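Local structure of beta-N-acetylhexosaminidase (Mycobacterium smegmatis, 4YYF) at residues Val51-Ala56 with Ser75-Ser80; Ser115-Gln120 with Arg144-Leu149; Ala156-Val161 with Gly171-Gly176; Lys203-His208 with Val245-Gly250. The protein probably hydrolyses terminal non-reducing N-acetyl-D-hexosamine residues from N-acetyl-beta-D-hexosaminides, as a member of glycosyl hydrolase family 3. The protein carries 1 engineered substitution. All coordinates share one frame; numbering follows the deposited sequence.

Interaction 1. Residues Val51-Ala56 with Ser75-Ser80; sequences VGVTDA and SWTDLS
The indole of W76 meets the backbone of G52 to T54 mainly with its edge: the CD1-NE1 side faces V53 O, with CD1 3.1 Å from that oxygen, and T54 CA also lies near the ring plane. The six-membered part reaches back to G52, where CZ2 comes within 3.9 Å of CA. These are loops leaving two neighbouring parallel strands of a TIM barrel, 49-52 and 70-73, and the contact ties together the loops that follow them. T77 does this through its hydroxyl. With OG1 beside its own backbone N (chi1 -51°), it donates a 2.7 Å hydrogen bond to V53 O; the same OG1 is also bonded to G74 N, so it links its own loop to the neighbouring one. One step on, D78 N donates to T54 O at 2.8 Å. The two aspartates touch only through methylene groups, D55 CB to D78 CB, 4.0 Å apart. Their carboxylates have separate tasks: D55 OD1 caps helix 56-66 by accepting from D58 N, while D78 OD1 closes an Asx turn with S80 N at 3.0 Å.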
loop_
_atom_site.group_PDB
_atom_site.type_symbol
_atom_site.label_atom_id
_atom_site.label_comp_id
_atom_site.label_asym_id
_atom_site.label_seq_id
_atom_site.Cartn_x
_atom_site.Cartn_y
_atom_site.Cartn_z
ATOM N N VAL A 51 -10.096 -0.928 2.562
ATOM C CA VAL A 51 -10.597 -2.205 3.057
ATOM C C VAL A 51 -10.892 -3.192 1.937
ATOM O O VAL A 51 -11.453 -2.828 0.901
ATOM C CB VAL A 51 -11.859 -2.025 3.952
ATOM C CG1 VAL A 51 -11.484 -1.346 5.260
ATOM C CG2 VAL A 51 -12.949 -1.229 3.213
ATOM N N GLY A 52 -10.499 -4.441 2.149
ATOM C CA GLY A 52 -10.787 -5.500 1.189
ATOM C C GLY A 52 -12.272 -5.799 1.148
ATOM O O GLY A 52 -12.936 -5.777 2.193
ATOM N N VAL A 53 -12.791 -6.068 -0.056
ATOM C CA VAL A 53 -14.208 -6.361 -0.268
ATOM C C VAL A 53 -14.372 -7.725 -0.938
ATOM O O VAL A 53 -13.499 -8.143 -1.684
ATOM C CB VAL A 53 -14.877 -5.280 -1.134
ATOM C CG1 VAL A 53 -14.795 -3.911 -0.446
ATOM C CG2 VAL A 53 -14.228 -5.215 -2.513
ATOM N N THR A 54 -15.479 -8.422 -0.666
ATOM C CA THR A 54 -15.686 -9.772 -1.202
ATOM C C THR A 54 -16.442 -9.776 -2.531
ATOM O O THR A 54 -16.318 -10.713 -3.331
ATOM C CB THR A 54 -16.459 -10.669 -0.224
ATOM O OG1 THR A 54 -17.670 -10.006 0.161
ATOM C CG2 THR A 54 -15.627 -10.972 1.007
ATOM N N ASP A 55 -17.234 -8.732 -2.755
ATOM C CA ASP A 55 -18.126 -8.678 -3.913
ATOM C C ASP A 55 -18.757 -7.302 -4.008
ATOM O O ASP A 55 -18.518 -6.437 -3.150
ATOM C CB ASP A 55 -19.223 -9.742 -3.787
ATOM C CG ASP A 55 -19.857 -9.753 -2.409
ATOM O OD1 ASP A 55 -20.470 -8.741 -2.029
ATOM O OD2 ASP A 55 -19.727 -10.764 -1.686
ATOM N N ALA A 56 -19.573 -7.104 -5.034
ATOM C CA ALA A 56 -20.205 -5.811 -5.269
ATOM C C ALA A 56 -21.057 -5.362 -4.074
ATOM O O ALA A 56 -20.999 -4.205 -3.691
ATOM C CB ALA A 56 -21.039 -5.836 -6.548
ATOM N N SER A 75 -7.627 -11.956 -3.602
ATOM C CA SER A 75 -8.002 -13.325 -3.954
ATOM C C SER A 75 -9.390 -13.691 -3.408
ATOM O O SER A 75 -10.047 -14.588 -3.920
ATOM C CB SER A 75 -6.959 -14.316 -3.438
ATOM O OG SER A 75 -6.775 -14.145 -2.050
ATOM N N TRP A 76 -9.828 -12.977 -2.376
ATOM C CA TRP A 76 -11.124 -13.212 -1.733
ATOM C C TRP A 76 -12.263 -12.497 -2.479
ATOM O O TRP A 76 -13.419 -12.574 -2.078
ATOM C CB TRP A 76 -11.067 -12.695 -0.285
ATOM C CG TRP A 76 -10.725 -11.242 -0.248
ATOM C CD1 TRP A 76 -11.594 -10.195 -0.325
ATOM C CD2 TRP A 76 -9.412 -10.670 -0.161
ATOM N NE1 TRP A 76 -10.904 -9.005 -0.293
ATOM C CE2 TRP A 76 -9.565 -9.270 -0.192
ATOM C CE3 TRP A 76 -8.124 -11.208 -0.062
ATOM C CZ2 TRP A 76 -8.475 -8.395 -0.124
ATOM C CZ3 TRP A 76 -7.044 -10.339 0.006
ATOM C CH2 TRP A 76 -7.225 -8.950 -0.025
ATOM N N THR A 77 -11.937 -11.779 -3.547
ATOM C CA THR A 77 -12.937 -10.964 -4.237
ATOM C C THR A 77 -13.534 -11.654 -5.466
ATOM O O THR A 77 -12.818 -12.185 -6.316
ATOM C CB THR A 77 -12.340 -9.602 -4.679
ATOM O OG1 THR A 77 -11.695 -8.976 -3.563
ATOM C CG2 THR A 77 -13.421 -8.681 -5.220
ATOM N N ASP A 78 -14.861 -11.634 -5.544
ATOM C CA ASP A 78 -15.621 -11.962 -6.746
ATOM C C ASP A 78 -15.320 -10.895 -7.816
ATOM O O ASP A 78 -15.783 -9.765 -7.699
ATOM C CB ASP A 78 -17.095 -11.912 -6.344
ATOM C CG ASP A 78 -18.042 -12.271 -7.465
ATOM O OD1 ASP A 78 -17.835 -11.824 -8.617
ATOM O OD2 ASP A 78 -19.030 -12.986 -7.174
ATOM N N LEU A 79 -14.565 -11.243 -8.863
ATOM C CA LEU A 79 -14.112 -10.240 -9.845
ATOM C C LEU A 79 -15.163 -9.784 -10.865
ATOM O O LEU A 79 -14.911 -8.873 -11.659
ATOM C CB LEU A 79 -12.877 -10.740 -10.597
ATOM C CG LEU A 79 -11.641 -11.031 -9.747
ATOM C CD1 LEU A 79 -10.463 -11.444 -10.625
ATOM C CD2 LEU A 79 -11.295 -9.810 -8.931
ATOM N N SER A 80 -16.340 -10.394 -10.852
ATOM C CA SER A 80 -17.367 -9.994 -11.812
ATOM C C SER A 80 -17.731 -8.518 -11.657
ATOM O O SER A 80 -18.158 -7.886 -12.618
ATOM C CB SER A 80 -18.609 -10.883 -11.706
ATOM O OG SER A 80 -19.177 -10.759 -10.425
#

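Interaction 2. Residues Ser115-Gln120 with Arg144-Leu149; sequences SLIGSQ and RKMRDL. With ACT (acetate ion), chain E.
I117 faces K145 and L149 from the end of the short helix 114-117. Its methyl CG2, standing beside the residue's own backbone N while CG1 takes the place between N and the carbonyl carbon (chi1 71°), does most of the touching: it lies 3.6 Å from K145 CB and 3.8 Å from L149 CD1. The other branch reaches down to selenomethionine M146, with I117 CD1 4.3 Å from its CG. L116 adds a methyl-to-methyl contact nearer the surface, CD1 to L149 CD1 at 4.0 Å, so that the one methyl of L149 serves both residues.

Beyond this apolar patch the extended chain of K145 runs out past I117, and its ammonium group NZ reaches the last carbonyl of the short helix, I117 O, in a weak 3.5 Å hydrogen bond. Its closer partner is an acetate ion, probably from the crystallisation liquor, whose O atom sits 2.7 Å from K145 NZ. R142 NH1 binds the same acetate and also holds G118 O, so two basic residues of helix 132-148 gather round the end of the shorter helix. G118 itself has positive phi (93°) and turns the chain away there. Further in, M146 packs against E105 of strand 100-107 and L193 of helix 179-196. L149 comes just as helix 132-148 ends, its N bonded to M146 O. The whole is a helix-to-helix contact in the outer layer of a beta/alpha barrel, part apolar and part open to the surface.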
loop_
_atom_site.group_PDB
_atom_site.type_symbol
_atom_site.label_atom_id
_atom_site.label_comp_id
_atom_site.label_asym_id
_atom_site.label_seq_id
_atom_site.Cartn_x
_atom_site.Cartn_y
_atom_site.Cartn_z
ATOM N N SER A 115 -6.648 -13.483 -14.507
ATOM C CA SER A 115 -7.717 -14.133 -15.267
ATOM C C SER A 115 -8.321 -13.167 -16.285
ATOM O O SER A 115 -8.886 -13.588 -17.304
ATOM C CB SER A 115 -8.804 -14.662 -14.326
ATOM O OG SER A 115 -9.355 -13.599 -13.573
ATOM N N LEU A 116 -8.179 -11.870 -16.014
ATOM C CA LEU A 116 -8.743 -10.830 -16.877
ATOM C C LEU A 116 -7.699 -10.108 -17.721
ATOM O O LEU A 116 -7.988 -9.655 -18.823
ATOM C CB LEU A 116 -9.512 -9.797 -16.035
ATOM C CG LEU A 116 -10.792 -10.281 -15.349
ATOM C CD1 LEU A 116 -11.254 -9.256 -14.312
ATOM C CD2 LEU A 116 -11.894 -10.522 -16.358
ATOM N N ILE A 117 -6.483 -9.965 -17.205
ATOM C CA ILE A 117 -5.499 -9.172 -17.936
ATOM C C ILE A 117 -4.337 -10.002 -18.489
ATOM O O ILE A 117 -3.433 -9.458 -19.127
ATOM C CB ILE A 117 -4.970 -7.961 -17.116
ATOM C CG1 ILE A 117 -4.070 -8.418 -15.958
ATOM C CG2 ILE A 117 -6.131 -7.090 -16.619
ATOM C CD1 ILE A 117 -3.309 -7.245 -15.286
ATOM N N GLY A 118 -4.373 -11.311 -18.246
ATOM C CA GLY A 118 -3.323 -12.207 -18.697
ATOM C C GLY A 118 -2.277 -12.401 -17.617
ATOM O O GLY A 118 -2.149 -11.582 -16.714
ATOM N N SER A 119 -1.505 -13.469 -17.699
ATOM C CA SER A 119 -0.437 -13.650 -16.725
ATOM C C SER A 119 0.856 -12.956 -17.176
ATOM O O SER A 119 1.049 -12.665 -18.356
ATOM C CB SER A 119 -0.188 -15.132 -16.470
ATOM O OG SER A 119 0.343 -15.732 -17.625
ATOM N N GLN A 120 1.734 -12.693 -16.219
ATOM C CA GLN A 120 3.023 -12.068 -16.473
ATOM C C GLN A 120 4.036 -12.877 -15.682
ATOM O O GLN A 120 3.713 -13.378 -14.600
ATOM C CB GLN A 120 2.984 -10.627 -15.965
ATOM C CG GLN A 120 4.293 -9.844 -16.049
ATOM C CD GLN A 120 4.361 -8.775 -14.987
ATOM O OE1 GLN A 120 3.779 -7.694 -15.135
ATOM N NE2 GLN A 120 5.050 -9.078 -13.892
ATOM N N ARG A 144 -2.763 -0.120 -18.234
ATOM C CA ARG A 144 -3.927 0.293 -19.008
ATOM C C ARG A 144 -5.038 -0.728 -18.853
ATOM O O ARG A 144 -6.205 -0.362 -18.757
ATOM C CB ARG A 144 -3.559 0.477 -20.483
ATOM C CG ARG A 144 -2.717 1.718 -20.735
ATOM C CD ARG A 144 -2.118 1.727 -22.121
ATOM N NE ARG A 144 -1.344 2.951 -22.353
ATOM C CZ ARG A 144 -0.512 3.133 -23.366
ATOM N NH1 ARG A 144 -0.328 2.160 -24.251
ATOM N NH2 ARG A 144 0.147 4.287 -23.490
ATOM N N LYS A 145 -4.671 -2.009 -18.818
ATOM C CA LYS A 145 -5.658 -3.076 -18.649
ATOM C C LYS A 145 -6.310 -2.988 -17.277
ATOM O O LYS A 145 -7.502 -3.256 -17.142
ATOM C CB LYS A 145 -5.039 -4.459 -18.892
ATOM C CG LYS A 145 -4.711 -4.754 -20.353
ATOM C CD LYS A 145 -3.890 -6.037 -20.472
ATOM C CE LYS A 145 -3.445 -6.313 -21.896
ATOM N NZ LYS A 145 -2.768 -7.656 -22.021
HETATM N N MSE A 146 -5.538 -2.594 -16.265
HETATM C CA MSE A 146 -6.094 -2.338 -14.930
HETATM C C MSE A 146 -7.028 -1.132 -14.885
HETATM O O MSE A 146 -8.077 -1.179 -14.247
HETATM C CB MSE A 146 -4.962 -2.117 -13.905
HETATM C CG MSE A 146 -4.194 -3.369 -13.588
HETATM SE SE MSE A 146 -2.753 -2.936 -12.347
HETATM C CE MSE A 146 -1.257 -3.687 -13.375
ATOM N N ARG A 147 -6.632 -0.045 -15.543
ATOM C CA ARG A 147 -7.477 1.140 -15.646
ATOM C C ARG A 147 -8.826 0.804 -16.276
ATOM O O ARG A 147 -9.855 1.284 -15.817
ATOM C CB ARG A 147 -6.812 2.217 -16.504
ATOM C CG ARG A 147 -5.569 2.880 -15.918
ATOM C CD ARG A 147 -5.825 3.607 -14.606
ATOM N NE ARG A 147 -6.871 4.635 -14.631
ATOM C CZ ARG A 147 -6.759 5.833 -15.199
ATOM N NH1 ARG A 147 -5.664 6.147 -15.887
ATOM N NH2 ARG A 147 -7.768 6.704 -15.117
ATOM N N ASP A 148 -8.816 -0.002 -17.341
ATOM C CA ASP A 148 -10.061 -0.429 -18.001
ATOM C C ASP A 148 -11.013 -1.109 -17.015
ATOM O O ASP A 148 -12.242 -1.051 -17.157
ATOM C CB ASP A 148 -9.764 -1.404 -19.141
ATOM C CG ASP A 148 -9.670 -0.732 -20.491
ATOM O OD1 ASP A 148 -10.318 0.325 -20.694
ATOM O OD2 ASP A 148 -8.964 -1.284 -21.365
ATOM N N LEU A 149 -10.439 -1.750 -16.006
ATOM C CA LEU A 149 -11.234 -2.458 -15.007
ATOM C C LEU A 149 -11.600 -1.581 -13.816
ATOM O O LEU A 149 -12.252 -2.044 -12.881
ATOM C CB LEU A 149 -10.485 -3.711 -14.519
ATOM C CG LEU A 149 -10.216 -4.786 -15.572
ATOM C CD1 LEU A 149 -9.296 -5.869 -15.006
ATOM C CD2 LEU A 149 -11.526 -5.425 -16.044
HETATM C C ACT E . 0.706 -7.804 -20.659
HETATM O O ACT E . -0.304 -7.240 -21.137
HETATM O OXT ACT E . 0.477 -8.796 -19.937
HETATM C CH3 ACT E . 2.094 -7.298 -20.920
#

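Interaction 3. Residues Ala156-Val161 with Gly171-Gly176. With ACT (acetate ion), chain D.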
loop_
_atom_site.group_PDB
_atom_site.type_symbol
_atom_site.label_atom_id
_atom_site.label_comp_id
_atom_site.label_asym_id
_atom_site.label_seq_id
_atom_site.Cartn_x
_atom_site.Cartn_y
_atom_site.Cartn_z
ATOM N N ALA A 156 2.380 -2.276 -6.217
ATOM C CA ALA A 156 3.556 -2.767 -6.925
ATOM C C ALA A 156 4.283 -1.536 -7.427
ATOM O O ALA A 156 3.660 -0.501 -7.638
ATOM C CB ALA A 156 3.119 -3.675 -8.101
ATOM N N PRO A 157 5.603 -1.624 -7.656
ATOM C CA PRO A 157 6.471 -2.790 -7.581
ATOM C C PRO A 157 7.030 -3.029 -6.189
ATOM O O PRO A 157 7.222 -2.110 -5.396
ATOM C CB PRO A 157 7.633 -2.406 -8.501
ATOM C CG PRO A 157 7.755 -0.903 -8.290
ATOM C CD PRO A 157 6.301 -0.448 -8.212
ATOM N N VAL A 158 7.309 -4.294 -5.927
ATOM C CA VAL A 158 8.141 -4.705 -4.813
ATOM C C VAL A 158 9.544 -4.175 -5.072
ATOM O O VAL A 158 10.102 -4.381 -6.152
ATOM C CB VAL A 158 8.194 -6.245 -4.763
ATOM C CG1 VAL A 158 9.280 -6.737 -3.787
ATOM C CG2 VAL A 158 6.824 -6.800 -4.389
ATOM N N VAL A 159 10.123 -3.493 -4.092
ATOM C CA VAL A 159 11.509 -3.046 -4.221
ATOM C C VAL A 159 12.395 -3.760 -3.210
ATOM O O VAL A 159 13.589 -3.464 -3.089
ATOM C CB VAL A 159 11.645 -1.506 -4.103
ATOM C CG1 VAL A 159 10.876 -0.804 -5.238
ATOM C CG2 VAL A 159 11.142 -1.035 -2.754
ATOM N N ASP A 160 11.812 -4.726 -2.506
ATOM C CA ASP A 160 12.594 -5.625 -1.668
ATOM C C ASP A 160 13.728 -6.267 -2.454
ATOM O O ASP A 160 13.584 -6.597 -3.635
ATOM C CB ASP A 160 11.711 -6.728 -1.079
ATOM C CG ASP A 160 10.613 -6.191 -0.189
ATOM O OD1 ASP A 160 10.847 -5.188 0.525
ATOM O OD2 ASP A 160 9.500 -6.772 -0.210
ATOM N N VAL A 161 14.861 -6.440 -1.779
ATOM C CA VAL A 161 16.066 -6.981 -2.379
ATOM C C VAL A 161 16.316 -8.330 -1.725
ATOM O O VAL A 161 16.376 -8.410 -0.501
ATOM C CB VAL A 161 17.253 -6.043 -2.073
ATOM C CG1 VAL A 161 18.537 -6.602 -2.618
ATOM C CG2 VAL A 161 16.969 -4.640 -2.632
ATOM N N GLY A 171 10.964 -13.730 -2.221
ATOM C CA GLY A 171 11.421 -14.648 -3.256
ATOM C C GLY A 171 11.341 -14.054 -4.655
ATOM O O GLY A 171 11.812 -12.938 -4.876
ATOM N N ASP A 172 10.723 -14.770 -5.597
ATOM C CA ASP A 172 10.675 -14.290 -6.987
ATOM C C ASP A 172 9.829 -13.026 -7.208
ATOM O O ASP A 172 9.731 -12.517 -8.341
ATOM C CB ASP A 172 10.290 -15.415 -7.970
ATOM C CG ASP A 172 8.850 -15.896 -7.813
ATOM O OD1 ASP A 172 8.044 -15.255 -7.102
ATOM O OD2 ASP A 172 8.520 -16.931 -8.438
ATOM N N ARG A 173 9.230 -12.505 -6.138
ATOM C CA ARG A 173 8.530 -11.226 -6.222
ATOM C C ARG A 173 9.520 -10.065 -6.260
ATOM O O ARG A 173 9.144 -8.923 -6.521
ATOM C CB ARG A 173 7.589 -11.042 -5.029
ATOM C CG ARG A 173 6.460 -12.054 -4.939
ATOM C CD ARG A 173 5.803 -11.962 -3.559
ATOM N NE ARG A 173 5.123 -10.680 -3.346
ATOM C CZ ARG A 173 4.748 -10.221 -2.156
ATOM N NH1 ARG A 173 5.019 -10.922 -1.065
ATOM N NH2 ARG A 173 4.101 -9.065 -2.057
ATOM N N SER A 174 10.784 -10.357 -5.980
ATOM C CA SER A 174 11.832 -9.334 -6.007
ATOM C C SER A 174 12.543 -9.303 -7.349
ATOM O O SER A 174 12.821 -10.351 -7.930
ATOM C CB SER A 174 12.866 -9.598 -4.910
ATOM O OG SER A 174 14.086 -8.927 -5.209
ATOM N N PHE A 175 12.858 -8.104 -7.830
ATOM C CA PHE A 175 13.564 -7.962 -9.103
ATOM C C PHE A 175 15.037 -8.364 -9.029
ATOM O O PHE A 175 15.683 -8.500 -10.057
ATOM C CB PHE A 175 13.441 -6.528 -9.653
ATOM C CG PHE A 175 12.087 -6.213 -10.226
ATOM C CD1 PHE A 175 11.751 -6.625 -11.514
ATOM C CD2 PHE A 175 11.144 -5.535 -9.475
ATOM C CE1 PHE A 175 10.504 -6.339 -12.045
ATOM C CE2 PHE A 175 9.896 -5.250 -9.993
ATOM C CZ PHE A 175 9.569 -5.664 -11.288
ATOM N N GLY A 176 15.583 -8.539 -7.832
ATOM C CA GLY A 176 16.952 -9.019 -7.742
ATOM C C GLY A 176 17.619 -8.874 -6.388
ATOM O O GLY A 176 17.044 -8.335 -5.445
HETATM C C ACT D . 3.815 -9.024 2.141
HETATM O O ACT D . 2.750 -8.474 2.510
HETATM O OXT ACT D . 3.727 -9.766 1.140
HETATM C CH3 ACT D . 5.117 -8.827 2.856
HETATM O O HOH W 1 12.468 -5.914 -6.085
#
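From P157 to V161 the chain runs at 52° to the path from R173 to G176; D160 lies level with S174 and V161 with G176, each pair 5.8 Å apart CA to CA. A cis peptide precedes P157; residues 172-173 make a brief 3-10 turn. Further along, V161 CA makes a C-H...O contact with G176 O at 3.5 Å. Between the backbones a water donates to both V158 O and D160 O and accepts from F175 N, joining three polar groups in a buried place.

S174 is the main side-chain link. Its OG, anti to the backbone N, donates to D160 O at 2.9 Å, tilted from the carbonyl plane, and accepts from G176 N in an ST turn. V158 presses its CB to 3.3 Å from R173 O. The ring of F175 turns an edge to the same segment: V158 O lies in its plane near CD2, and P157 CB sits 3.9 Å from CE2. At the far end R173 NH1 holds OXT of an acetate, probably from the crystallisation liquor, at 2.8 Å, while its NH2 forms a salt bridge with E106.

The contact closes the long loop after strand 153-154. On one flank P157 packs on A186 and A190, and F175 on Y185, all of helix 179-196. On another, V158 and R173 lean on strand 199-205, V158 against K203 and R173 against both K203 and H204.

Interaction 4. Residues Lys203-His208 with Val245-Gly250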
loop_
_atom_site.group_PDB
_atom_site.type_symbol
_atom_site.label_atom_id
_atom_site.label_comp_id
_atom_site.label_asym_id
_atom_site.label_seq_id
_atom_site.Cartn_x
_atom_site.Cartn_y
_atom_site.Cartn_z
ATOM N N LYS A 203 7.107 -1.177 -2.163
ATOM C CA LYS A 203 6.948 -1.961 -0.924
ATOM C C LYS A 203 8.097 -2.975 -0.792
ATOM O O LYS A 203 8.703 -3.321 -1.810
ATOM C CB LYS A 203 5.571 -2.652 -0.913
ATOM C CG LYS A 203 5.421 -3.785 -1.926
ATOM C CD LYS A 203 3.933 -4.176 -2.100
ATOM C CE LYS A 203 3.782 -5.466 -2.910
ATOM N NZ LYS A 203 2.335 -5.830 -3.107
ATOM N N HIS A 204 8.432 -3.459 0.414
ATOM C CA HIS A 204 7.794 -3.132 1.694
ATOM C C HIS A 204 8.807 -2.394 2.592
ATOM O O HIS A 204 9.717 -3.010 3.144
ATOM C CB HIS A 204 7.329 -4.423 2.408
ATOM C CG HIS A 204 6.421 -5.297 1.592
ATOM N ND1 HIS A 204 6.896 -6.196 0.643
ATOM C CD2 HIS A 204 5.075 -5.446 1.586
ATOM C CE1 HIS A 204 5.885 -6.824 0.088
ATOM N NE2 HIS A 204 4.757 -6.391 0.642
ATOM N N PHE A 205 8.647 -1.081 2.737
ATOM C CA PHE A 205 9.610 -0.222 3.448
ATOM C C PHE A 205 9.716 -0.559 4.945
ATOM O O PHE A 205 8.701 -0.803 5.604
ATOM C CB PHE A 205 9.171 1.239 3.266
ATOM C CG PHE A 205 10.127 2.261 3.818
ATOM C CD1 PHE A 205 10.026 2.692 5.141
ATOM C CD2 PHE A 205 11.090 2.845 2.998
ATOM C CE1 PHE A 205 10.895 3.662 5.647
ATOM C CE2 PHE A 205 11.953 3.819 3.501
ATOM C CZ PHE A 205 11.850 4.227 4.830
ATOM N N PRO A 206 10.945 -0.549 5.508
ATOM C CA PRO A 206 12.248 -0.274 4.883
ATOM C C PRO A 206 12.951 -1.506 4.309
ATOM O O PRO A 206 14.170 -1.474 4.107
ATOM C CB PRO A 206 13.069 0.261 6.051
ATOM C CG PRO A 206 12.541 -0.531 7.236
ATOM C CD PRO A 206 11.047 -0.594 6.978
ATOM N N GLY A 207 12.213 -2.585 4.065
ATOM C CA GLY A 207 12.800 -3.734 3.388
ATOM C C GLY A 207 12.472 -5.087 3.994
ATOM O O GLY A 207 12.917 -5.402 5.101
ATOM N N HIS A 208 11.721 -5.902 3.254
ATOM C CA HIS A 208 11.305 -7.237 3.728
ATOM C C HIS A 208 12.212 -8.315 3.132
ATOM O O HIS A 208 12.156 -9.488 3.527
ATOM C CB HIS A 208 9.846 -7.508 3.312
ATOM C CG HIS A 208 9.134 -8.512 4.155
ATOM N ND1 HIS A 208 9.624 -9.793 4.395
ATOM C CD2 HIS A 208 7.953 -8.458 4.818
ATOM C CE1 HIS A 208 8.793 -10.450 5.162
ATOM N NE2 HIS A 208 7.758 -9.661 5.441
ATOM N N VAL A 245 3.822 8.652 -6.708
ATOM C CA VAL A 245 4.243 7.368 -6.191
ATOM C C VAL A 245 3.846 7.342 -4.718
ATOM O O VAL A 245 3.753 8.388 -4.075
ATOM C CB VAL A 245 5.779 7.162 -6.380
ATOM C CG1 VAL A 245 6.577 8.090 -5.461
ATOM C CG2 VAL A 245 6.175 5.695 -6.155
ATOM N N ALA A 246 3.575 6.152 -4.205
ATOM C CA ALA A 246 3.266 5.957 -2.796
ATOM C C ALA A 246 4.246 4.937 -2.249
ATOM O O ALA A 246 4.964 4.300 -3.005
ATOM C CB ALA A 246 1.827 5.477 -2.595
ATOM N N VAL A 247 4.285 4.797 -0.930
ATOM C CA VAL A 247 5.140 3.805 -0.292
ATOM C C VAL A 247 4.259 2.982 0.642
ATOM O O VAL A 247 3.350 3.527 1.267
ATOM C CB VAL A 247 6.274 4.481 0.507
ATOM C CG1 VAL A 247 7.043 3.452 1.394
ATOM C CG2 VAL A 247 7.253 5.218 -0.436
HETATM N N MSE A 248 4.507 1.672 0.710
HETATM C CA MSE A 248 3.873 0.823 1.718
HETATM C C MSE A 248 4.908 0.353 2.742
HETATM O O MSE A 248 5.956 -0.182 2.376
HETATM C CB MSE A 248 3.231 -0.406 1.072
HETATM C CG MSE A 248 2.645 -1.413 2.089
HETATM SE SE MSE A 248 1.769 -2.921 1.178
HETATM C CE MSE A 248 0.156 -2.018 0.681
ATOM N N VAL A 249 4.601 0.536 4.023
ATOM C CA VAL A 249 5.493 0.110 5.102
ATOM C C VAL A 249 5.099 -1.290 5.573
ATOM O O VAL A 249 3.921 -1.559 5.791
ATOM C CB VAL A 249 5.430 1.092 6.289
ATOM C CG1 VAL A 249 6.292 0.591 7.438
ATOM C CG2 VAL A 249 5.902 2.470 5.861
ATOM N N GLY A 250 6.075 -2.187 5.718
ATOM C CA GLY A 250 5.781 -3.553 6.124
ATOM C C GLY A 250 5.804 -3.723 7.638
ATOM O O GLY A 250 6.010 -2.757 8.371
#
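F205 N donates to M248 O at 2.9 Å, and F205 O accepts from G250 N at 3.0 Å. Bonded through both its N and its O to the residues either side of V249, F205 pairs with V249 in a parallel bridge at the end of strands 199-205 and 246-249. Around this, H204 CA makes a C-H...O contact with the same M248 O.

The chain turns a corner at H204. Before it K203 and selenomethionine M248 run alongside each other, CB to CB 3.8 Å, and the bent end of M248 brings SE to 4.2 Å from H204 CD2, an oblique chalcogen-aromatic approach. K203 CG lies 3.6 Å above the centre of the imidazole of H204, across the cis peptide joining the two. Their polar ends are held further out, K203 NZ by E106 and F155 O, H204 ND1 by D160. Beyond the corner F205 and V249 share a face of the sheet and pack against helix 267-275; F205 CB meets V247 CG1 at 3.6 Å, and P206 CB covers one face of the phenyl ring.

The sequence from K203, KHFPGH, begins the signature motif of NagZ-type family 3 beta-N-acetylhexosaminidases. It leaves the C-terminal end of a barrel strand, where TIM barrels carry their active site; an acetate ion, probably from the crystallisation liquor, lies with its nearest atom about 3 Å from the H204 side chain, probably in the substrate pocket.

How the interactions relate
All four contacts belong to one TIM-barrel domain, at different depths. Interaction 4 is the core one: entirely buried, strand against strand, with regular backbone bonds and apolar packing. Interaction 3 is also buried, about 11 Å away between centres, but joins two parts of a loop through a serine and a water. The two are continuous: V159 N lies 2.7 Å from K203 O, a probable hydrogen bond. Interactions 1 and 2 lie nearer the surface and touch lightly where L79 meets S115. The first ties loops by hydroxyl and backbone bonds just past the C-terminal end of a strand in the same sheet that interaction 4 uses; the second joins outer helices chiefly through methyl groups.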